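Uncharacterized protein (Bacteroides ovatus CL02T12C04, PDB 6PTM) probably hydrolyses carrageenan oligosaccharides from the chain end, as an exo-acting glycoside hydrolase of family GH42. Local coordinates at residues Q558-P563 with E708-A713; A496-L501 with D552-F557; F445-I450 with K589-G594. All coordinates share one frame; numbering follows the deposited sequence.

Interaction 1: Q558-P563 with E708-A713. With EDO (1,2-ethanediol), chain E; EDO (1,2-ethanediol), chain F.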
# COMPACT_ATOMS: atom_id res chain seq x y z
N GLN A 558 -0.28 -14.66 -2.84
CA GLN A 558 -0.20 -13.71 -1.68
C GLN A 558 0.27 -14.50 -0.45
O GLN A 558 1.04 -13.97 0.38
CB GLN A 558 -1.54 -13.06 -1.34
CG GLN A 558 -2.05 -12.00 -2.32
CD GLN A 558 -3.28 -11.31 -1.78
OE1 GLN A 558 -3.75 -11.63 -0.65
NE2 GLN A 558 -3.78 -10.33 -2.53
N ARG A 559 -0.22 -15.72 -0.29
CA ARG A 559 -0.02 -16.53 0.95
C ARG A 559 1.26 -17.34 0.86
O ARG A 559 1.64 -17.94 1.88
CB ARG A 559 -1.18 -17.50 1.17
CG ARG A 559 -2.49 -16.81 1.49
CD ARG A 559 -3.66 -17.74 1.32
NE ARG A 559 -4.92 -17.14 1.75
CZ ARG A 559 -6.11 -17.69 1.49
NH1 ARG A 559 -6.19 -18.82 0.79
NH2 ARG A 559 -7.22 -17.13 1.96
N GLN A 560 1.89 -17.42 -0.31
CA GLN A 560 3.06 -18.33 -0.47
C GLN A 560 4.09 -18.05 0.63
O GLN A 560 4.41 -16.87 0.89
CB GLN A 560 3.70 -18.21 -1.84
CG GLN A 560 4.76 -19.28 -2.12
CD GLN A 560 5.18 -19.25 -3.56
OE1 GLN A 560 5.54 -18.22 -4.13
NE2 GLN A 560 5.08 -20.40 -4.20
N ARG A 561 4.64 -19.12 1.18
CA ARG A 561 5.81 -19.12 2.10
C ARG A 561 6.84 -18.09 1.63
O ARG A 561 7.22 -18.12 0.43
CB ARG A 561 6.40 -20.53 2.16
CG ARG A 561 7.61 -20.68 3.07
CD ARG A 561 8.16 -22.09 3.00
NE ARG A 561 9.32 -22.37 3.84
CZ ARG A 561 9.28 -22.70 5.13
NH1 ARG A 561 8.14 -22.67 5.80
NH2 ARG A 561 10.40 -23.04 5.74
N LYS A 562 7.22 -17.20 2.54
CA LYS A 562 8.34 -16.23 2.41
C LYS A 562 9.57 -16.86 3.09
O LYS A 562 9.78 -16.69 4.30
CB LYS A 562 7.94 -14.90 3.05
CG LYS A 562 6.68 -14.23 2.52
CD LYS A 562 6.45 -12.89 3.20
CE LYS A 562 5.07 -12.27 3.05
NZ LYS A 562 4.66 -12.09 1.64
N PRO A 563 10.39 -17.66 2.38
CA PRO A 563 11.38 -18.49 3.07
C PRO A 563 12.65 -17.77 3.53
O PRO A 563 13.49 -18.38 4.19
CB PRO A 563 11.72 -19.53 1.99
CG PRO A 563 11.59 -18.74 0.70
CD PRO A 563 10.33 -17.92 0.93
N GLU A 708 10.11 -9.70 -11.67
CA GLU A 708 9.77 -10.41 -10.43
C GLU A 708 8.86 -11.58 -10.80
O GLU A 708 7.82 -11.34 -11.39
CB GLU A 708 9.04 -9.49 -9.45
CG GLU A 708 8.95 -10.10 -8.07
CD GLU A 708 7.95 -9.42 -7.16
OE1 GLU A 708 6.71 -9.63 -7.36
OE2 GLU A 708 8.40 -8.63 -6.32
N TRP A 709 9.26 -12.79 -10.43
CA TRP A 709 8.53 -14.02 -10.82
C TRP A 709 8.21 -14.89 -9.61
O TRP A 709 8.91 -14.75 -8.55
CB TRP A 709 9.28 -14.77 -11.91
CG TRP A 709 10.65 -15.19 -11.55
CD1 TRP A 709 11.77 -14.43 -11.58
CD2 TRP A 709 11.07 -16.53 -11.24
NE1 TRP A 709 12.86 -15.18 -11.22
CE2 TRP A 709 12.47 -16.48 -11.04
CE3 TRP A 709 10.41 -17.74 -11.08
CZ2 TRP A 709 13.21 -17.61 -10.72
CZ3 TRP A 709 11.13 -18.85 -10.72
CH2 TRP A 709 12.51 -18.79 -10.54
N ARG A 710 7.13 -15.67 -9.73
CA ARG A 710 6.65 -16.58 -8.67
C ARG A 710 6.11 -17.83 -9.35
O ARG A 710 5.69 -17.75 -10.50
CB ARG A 710 5.53 -15.93 -7.85
CG ARG A 710 5.92 -14.65 -7.13
CD ARG A 710 6.97 -14.82 -6.03
NE ARG A 710 7.28 -13.54 -5.39
CZ ARG A 710 6.48 -12.90 -4.52
NH1 ARG A 710 5.30 -13.41 -4.16
NH2 ARG A 710 6.85 -11.72 -4.04
N VAL A 711 6.13 -18.96 -8.65
CA VAL A 711 5.62 -20.24 -9.16
C VAL A 711 4.78 -20.91 -8.07
O VAL A 711 5.30 -21.06 -6.95
CB VAL A 711 6.77 -21.14 -9.63
CG1 VAL A 711 6.23 -22.41 -10.29
CG2 VAL A 711 7.69 -20.38 -10.55
N ILE A 712 3.57 -21.33 -8.42
CA ILE A 712 2.72 -22.18 -7.55
C ILE A 712 2.38 -23.46 -8.31
O ILE A 712 2.40 -23.44 -9.55
CB ILE A 712 1.47 -21.44 -7.07
CG1 ILE A 712 0.61 -20.97 -8.24
CG2 ILE A 712 1.85 -20.31 -6.12
CD1 ILE A 712 -0.71 -20.38 -7.85
N ALA A 713 2.07 -24.52 -7.56
CA ALA A 713 1.64 -25.84 -8.07
C ALA A 713 0.16 -25.74 -8.37
O ALA A 713 -0.55 -25.27 -7.48
CB ALA A 713 1.90 -26.90 -7.04
C1 EDO E . 5.83 -25.11 -5.85
O1 EDO E . 5.42 -23.90 -5.23
C2 EDO E . 6.37 -24.79 -7.19
O2 EDO E . 7.52 -23.95 -7.22
C1 EDO F . 8.70 -22.70 -3.86
O1 EDO F . 7.42 -23.26 -3.51
C2 EDO F . 8.57 -21.46 -4.64
O2 EDO F . 8.08 -21.63 -5.97
O HOH W 1 3.97 -15.86 -4.51
O HOH W 2 7.40 -18.84 -5.98

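Interaction 2: A496-L501 with D552-F557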
# COMPACT_ATOMS: atom_id res chain seq x y z
N ALA A 496 0.79 -5.12 -7.14
CA ALA A 496 0.38 -4.76 -5.77
C ALA A 496 -0.50 -5.88 -5.20
O ALA A 496 -0.32 -6.26 -4.00
CB ALA A 496 -0.33 -3.43 -5.76
N THR A 497 -1.36 -6.46 -6.04
CA THR A 497 -2.27 -7.54 -5.60
C THR A 497 -1.47 -8.81 -5.30
O THR A 497 -1.75 -9.45 -4.27
CB THR A 497 -3.41 -7.77 -6.60
OG1 THR A 497 -4.07 -6.52 -6.77
CG2 THR A 497 -4.34 -8.82 -6.05
N ILE A 498 -0.48 -9.13 -6.12
CA ILE A 498 0.42 -10.28 -5.82
C ILE A 498 1.05 -10.10 -4.42
O ILE A 498 1.20 -11.11 -3.70
CB ILE A 498 1.46 -10.47 -6.93
CG1 ILE A 498 0.80 -10.96 -8.23
CG2 ILE A 498 2.60 -11.37 -6.46
CD1 ILE A 498 0.20 -12.33 -8.18
N HIS A 499 1.37 -8.87 -4.02
CA HIS A 499 2.05 -8.57 -2.74
C HIS A 499 1.05 -8.33 -1.60
O HIS A 499 1.51 -7.91 -0.52
CB HIS A 499 3.03 -7.44 -2.98
CG HIS A 499 4.25 -7.83 -3.77
ND1 HIS A 499 5.48 -8.04 -3.17
CD2 HIS A 499 4.43 -8.05 -5.10
CE1 HIS A 499 6.38 -8.36 -4.09
NE2 HIS A 499 5.74 -8.37 -5.31
N GLY A 500 -0.25 -8.51 -1.82
CA GLY A 500 -1.24 -8.53 -0.72
C GLY A 500 -2.42 -7.60 -0.89
O GLY A 500 -3.37 -7.73 -0.12
N LEU A 501 -2.38 -6.66 -1.81
CA LEU A 501 -3.49 -5.69 -1.95
C LEU A 501 -4.82 -6.40 -2.25
O LEU A 501 -4.90 -7.20 -3.21
CB LEU A 501 -3.15 -4.71 -3.07
CG LEU A 501 -4.18 -3.62 -3.34
CD1 LEU A 501 -4.40 -2.77 -2.08
CD2 LEU A 501 -3.69 -2.78 -4.50
N ASP A 552 -8.23 -17.65 -6.81
CA ASP A 552 -7.59 -18.73 -6.00
C ASP A 552 -6.07 -18.72 -6.25
O ASP A 552 -5.30 -18.82 -5.26
CB ASP A 552 -8.23 -20.11 -6.22
CG ASP A 552 -9.65 -20.20 -5.65
OD1 ASP A 552 -9.94 -19.67 -4.48
OD2 ASP A 552 -10.49 -20.82 -6.36
N TYR A 553 -5.64 -18.60 -7.50
CA TYR A 553 -4.20 -18.50 -7.83
C TYR A 553 -3.60 -17.29 -7.08
O TYR A 553 -2.53 -17.41 -6.46
CB TYR A 553 -3.99 -18.40 -9.34
CG TYR A 553 -4.30 -19.65 -10.13
CD1 TYR A 553 -4.47 -20.89 -9.53
CD2 TYR A 553 -4.42 -19.57 -11.52
CE1 TYR A 553 -4.72 -22.02 -10.30
CE2 TYR A 553 -4.68 -20.68 -12.29
CZ TYR A 553 -4.81 -21.91 -11.68
OH TYR A 553 -5.06 -23.02 -12.44
N ILE A 554 -4.29 -16.15 -7.13
CA ILE A 554 -3.82 -14.87 -6.57
C ILE A 554 -3.68 -15.05 -5.06
O ILE A 554 -2.59 -14.72 -4.50
CB ILE A 554 -4.74 -13.70 -6.97
CG1 ILE A 554 -4.79 -13.48 -8.48
CG2 ILE A 554 -4.32 -12.43 -6.25
CD1 ILE A 554 -3.43 -13.28 -9.14
N MET A 555 -4.67 -15.66 -4.40
CA MET A 555 -4.52 -15.83 -2.94
C MET A 555 -3.35 -16.78 -2.68
O MET A 555 -2.64 -16.51 -1.73
CB MET A 555 -5.79 -16.33 -2.25
CG MET A 555 -6.97 -15.43 -2.39
SD MET A 555 -6.65 -13.72 -1.82
CE MET A 555 -5.95 -14.05 -0.21
N SER A 556 -3.12 -17.82 -3.50
CA SER A 556 -1.96 -18.73 -3.31
C SER A 556 -0.65 -17.93 -3.45
O SER A 556 0.29 -18.12 -2.59
CB SER A 556 -2.00 -19.90 -4.24
OG SER A 556 -3.10 -20.73 -3.92
N PHE A 557 -0.55 -17.05 -4.44
CA PHE A 557 0.65 -16.18 -4.58
C PHE A 557 0.79 -15.27 -3.35
O PHE A 557 1.92 -15.15 -2.88
CB PHE A 557 0.63 -15.35 -5.86
CG PHE A 557 0.87 -16.15 -7.11
CD1 PHE A 557 2.09 -16.79 -7.32
CD2 PHE A 557 -0.09 -16.23 -8.10
CE1 PHE A 557 2.32 -17.52 -8.48
CE2 PHE A 557 0.16 -16.92 -9.27
CZ PHE A 557 1.35 -17.59 -9.45
O HOH W 3 3.21 -12.50 -2.28

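Interaction 3: F445-I450 with K589-G594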
# COMPACT_ATOMS: atom_id res chain seq x y z
N PHE A 445 9.14 2.24 -12.68
CA PHE A 445 8.32 3.01 -11.73
C PHE A 445 8.89 2.79 -10.33
O PHE A 445 9.73 1.90 -10.12
CB PHE A 445 6.81 2.65 -11.80
CG PHE A 445 6.50 1.17 -11.63
CD1 PHE A 445 6.40 0.60 -10.37
CD2 PHE A 445 6.29 0.37 -12.73
CE1 PHE A 445 6.14 -0.75 -10.22
CE2 PHE A 445 6.05 -0.99 -12.57
CZ PHE A 445 5.99 -1.55 -11.32
N ASP A 446 8.38 3.56 -9.37
CA ASP A 446 8.82 3.42 -7.97
C ASP A 446 8.09 2.18 -7.42
O ASP A 446 6.95 2.32 -6.99
CB ASP A 446 8.55 4.71 -7.19
CG ASP A 446 8.95 4.56 -5.72
OD1 ASP A 446 9.54 3.51 -5.39
OD2 ASP A 446 8.66 5.47 -4.94
N TRP A 447 8.76 1.02 -7.43
CA TRP A 447 8.24 -0.31 -7.04
C TRP A 447 8.33 -0.55 -5.52
O TRP A 447 7.90 -1.62 -5.09
CB TRP A 447 8.99 -1.44 -7.78
CG TRP A 447 10.46 -1.48 -7.46
CD1 TRP A 447 11.38 -0.50 -7.73
CD2 TRP A 447 11.18 -2.50 -6.74
NE1 TRP A 447 12.62 -0.84 -7.27
CE2 TRP A 447 12.54 -2.07 -6.67
CE3 TRP A 447 10.84 -3.73 -6.17
CZ2 TRP A 447 13.52 -2.81 -6.02
CZ3 TRP A 447 11.82 -4.48 -5.57
CH2 TRP A 447 13.14 -4.02 -5.48
N VAL A 448 8.95 0.34 -4.75
CA VAL A 448 9.48 -0.00 -3.39
C VAL A 448 8.30 -0.14 -2.40
O VAL A 448 8.33 -1.08 -1.59
CB VAL A 448 10.56 0.99 -2.90
CG1 VAL A 448 10.96 0.69 -1.47
CG2 VAL A 448 11.81 0.95 -3.76
N GLU A 449 7.31 0.76 -2.44
CA GLU A 449 6.16 0.68 -1.50
C GLU A 449 5.30 -0.57 -1.78
O GLU A 449 5.02 -1.33 -0.81
CB GLU A 449 5.38 1.98 -1.55
CG GLU A 449 6.20 3.14 -1.05
CD GLU A 449 5.45 4.46 -1.09
OE1 GLU A 449 4.21 4.46 -0.86
OE2 GLU A 449 6.12 5.45 -1.38
N ILE A 450 4.86 -0.81 -3.03
CA ILE A 450 3.92 -1.94 -3.33
C ILE A 450 4.64 -3.30 -3.29
O ILE A 450 3.92 -4.32 -3.24
CB ILE A 450 3.19 -1.73 -4.66
CG1 ILE A 450 4.12 -1.60 -5.86
CG2 ILE A 450 2.23 -0.55 -4.56
CD1 ILE A 450 3.36 -1.63 -7.18
N LYS A 589 18.42 -7.45 -3.87
CA LYS A 589 19.39 -8.53 -4.16
C LYS A 589 18.67 -9.87 -4.13
O LYS A 589 19.00 -10.70 -4.94
CB LYS A 589 20.56 -8.46 -3.17
CG LYS A 589 21.69 -9.39 -3.51
CD LYS A 589 22.39 -8.98 -4.79
CE LYS A 589 23.69 -9.71 -5.01
NZ LYS A 589 24.33 -9.20 -6.25
N LEU A 590 17.69 -10.07 -3.24
CA LEU A 590 17.05 -11.39 -3.04
C LEU A 590 15.76 -11.54 -3.87
O LEU A 590 15.33 -12.64 -4.02
CB LEU A 590 16.75 -11.60 -1.55
CG LEU A 590 17.94 -11.65 -0.59
CD1 LEU A 590 17.44 -11.87 0.83
CD2 LEU A 590 18.95 -12.72 -0.99
N ASN A 591 15.15 -10.46 -4.34
CA ASN A 591 13.73 -10.43 -4.76
C ASN A 591 13.48 -10.92 -6.20
O ASN A 591 12.28 -11.03 -6.59
CB ASN A 591 13.13 -9.03 -4.70
CG ASN A 591 11.63 -9.09 -4.82
OD1 ASN A 591 11.00 -9.86 -4.10
ND2 ASN A 591 11.07 -8.32 -5.74
N PHE A 592 14.52 -11.25 -6.97
CA PHE A 592 14.33 -11.66 -8.38
C PHE A 592 14.82 -13.09 -8.58
O PHE A 592 15.31 -13.39 -9.66
CB PHE A 592 15.01 -10.64 -9.32
CG PHE A 592 14.47 -9.26 -9.14
CD1 PHE A 592 14.99 -8.42 -8.16
CD2 PHE A 592 13.39 -8.82 -9.88
CE1 PHE A 592 14.47 -7.17 -7.96
CE2 PHE A 592 12.87 -7.55 -9.68
CZ PHE A 592 13.40 -6.74 -8.70
N SER A 593 14.60 -13.97 -7.59
CA SER A 593 15.03 -15.39 -7.64
C SER A 593 13.83 -16.34 -7.58
O SER A 593 14.04 -17.51 -7.27
CB SER A 593 16.01 -15.69 -6.52
OG SER A 593 17.15 -14.85 -6.60
N GLY A 594 12.59 -15.84 -7.77
CA GLY A 594 11.38 -16.68 -7.78
C GLY A 594 10.76 -16.90 -6.40
O GLY A 594 9.77 -17.65 -6.32

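Interaction 1: Q558-P563 with E708-A713
The carbonyl oxygen V711 O is held from several sides, most closely by Q560 NE2 at 2.8 Å. The bond is fairly straight (160° at the hydrogen), and the oxygen lies close to the amide plane of Q560, whereas the donor is tilted 31° from the carbonyl plane of V711. Two 1,2-ethanediol molecules, probably from the crystallisation liquor, also donate to V711 O, one through O2 (chain F) at 3.0 Å and the other only weakly through O1 (chain E). Q560 reaches this far because CG stands anti to the backbone N (chi1 -171°) and the chain runs on extended, carrying the amide from the end of helix 551-559 to the strand. There NE2 also rests 3.8 Å from I712 CG2. The other end of the amide faces water: water 1 links Q560 OE1 to R710 NH1, meeting the guanidinium at its edge and in its plane, and water 2 lies 2.7 Å from OE1 while accepting from V711 N at 3.0 Å. The bend of R710 at chi2 brings NH2 to 3.9 Å from E708 OE1, a long salt bridge with the oxygen well out of the guanidinium plane. Strand 707-715 is an outer strand of the C-terminal antiparallel sheet; R710 and I712 pair with N722 and I720 on strand 718-725, so the amide and water 2 serve the outward backbone groups of V711. A leucine in place of Q560 would probably leave V711 O without its protein donor and waters 1 and 2 without the acceptor they share. With a carbonyl before NE2 and water bonded to OE1, the amide's rotation is effectively set, and along the outer edge of strand 707-715 it serves V711 O directly and V711 N through water 2.

Interaction 2: A496-L501 with D552-F557
T497 and I554 meet methyl to methyl, CG2 of each 3.6 Å from the other, with the two side chains crossing at about a right angle. In both residues CG2 stands anti to the backbone N. The threonine hydroxyl is turned back into its own helix, where OG1 bonds to Y493 O, leaving the methyl for the contact. I498 also crosses I554 at about a right angle, the two CD1 methyls 3.9 Å apart, but it lies alongside F557, pointing the same way. Its CD1 therefore sits at the root of the phenylalanine, 3.8 Å from F557 CB and 3.9 Å from F557 CD2. Helix 486-498 precedes strand 503-506 of what is probably the (β/α)8 barrel expected of GH42, and it ends in a Schellman motif: G500 has a positive phi, and the bonds G500 N to T497 O and L501 N to A496 O close the last turn. Helix 551-559 packs against this end; its I554 also touches F171 of strand 168-175, while F557 leans on I720 and N722 of the C-terminal sheet. At the backbone, water 3 can donate to I498 O (2.8 Å) or F557 O (3.0 Å), with further acceptors competing.

Interaction 3: F445-I450 with K589-G594
The indole of W447 has F592 CZ over one face, 4.2 Å from W447 CZ3, and V448 CG2 over the opposite face, toward the rim; F445 O lies at its edge, in the plane. The six-membered ring of W447 and the F592 ring approach from opposite directions with planes 57° apart and centroids 5.8 Å apart, an oblique meeting of rings. W447 comes just ahead of helix 448-460, which lies between strands 421-423 and 466-471 in a beta-alpha-beta crossover consistent with the GH42 barrel, whereas F592 follows helix 579-590 of the domain built on the five-stranded parallel sheet. N591 slides past the indole with its amide turned only 20° from the ring plane, bringing N591 ND2 to 3.9 Å from W447 CZ3 and over one face of the F592 ring. That nitrogen has its polar partner in E708 OE2, so against the aromatics it makes a packing contact. For W447, chi1 of 62° sets CG between the backbone N and the carbonyl carbon, which sends the ring out toward N591. Next to it, V448 N donates to D446 OD1 at 3.3 Å, a capping bond that meets the oxygen from above the carboxylate plane.

From the N terminus, 445-450 comes first, leading into helix 448-460 of the probable barrel, and its loop stays open until 589-594 closes interaction 3. Within that span lies the whole of interaction 2, whose 496-501 and 552-557 close a loop of 50 residues. Helix 551-559 runs on into 558-563, whose first two residues end it and which opens interaction 1 before interaction 3 has closed; since 708-713 follows later, interactions 1 and 3 cross. Q558 NE2 reaches T497 O, joining interactions 1 and 2. E708 links all three contacts, through H499 and N591, and G594 packs on W709. Together the contacts tie the probable barrel, parallel-sheet domain and C-terminal sheet.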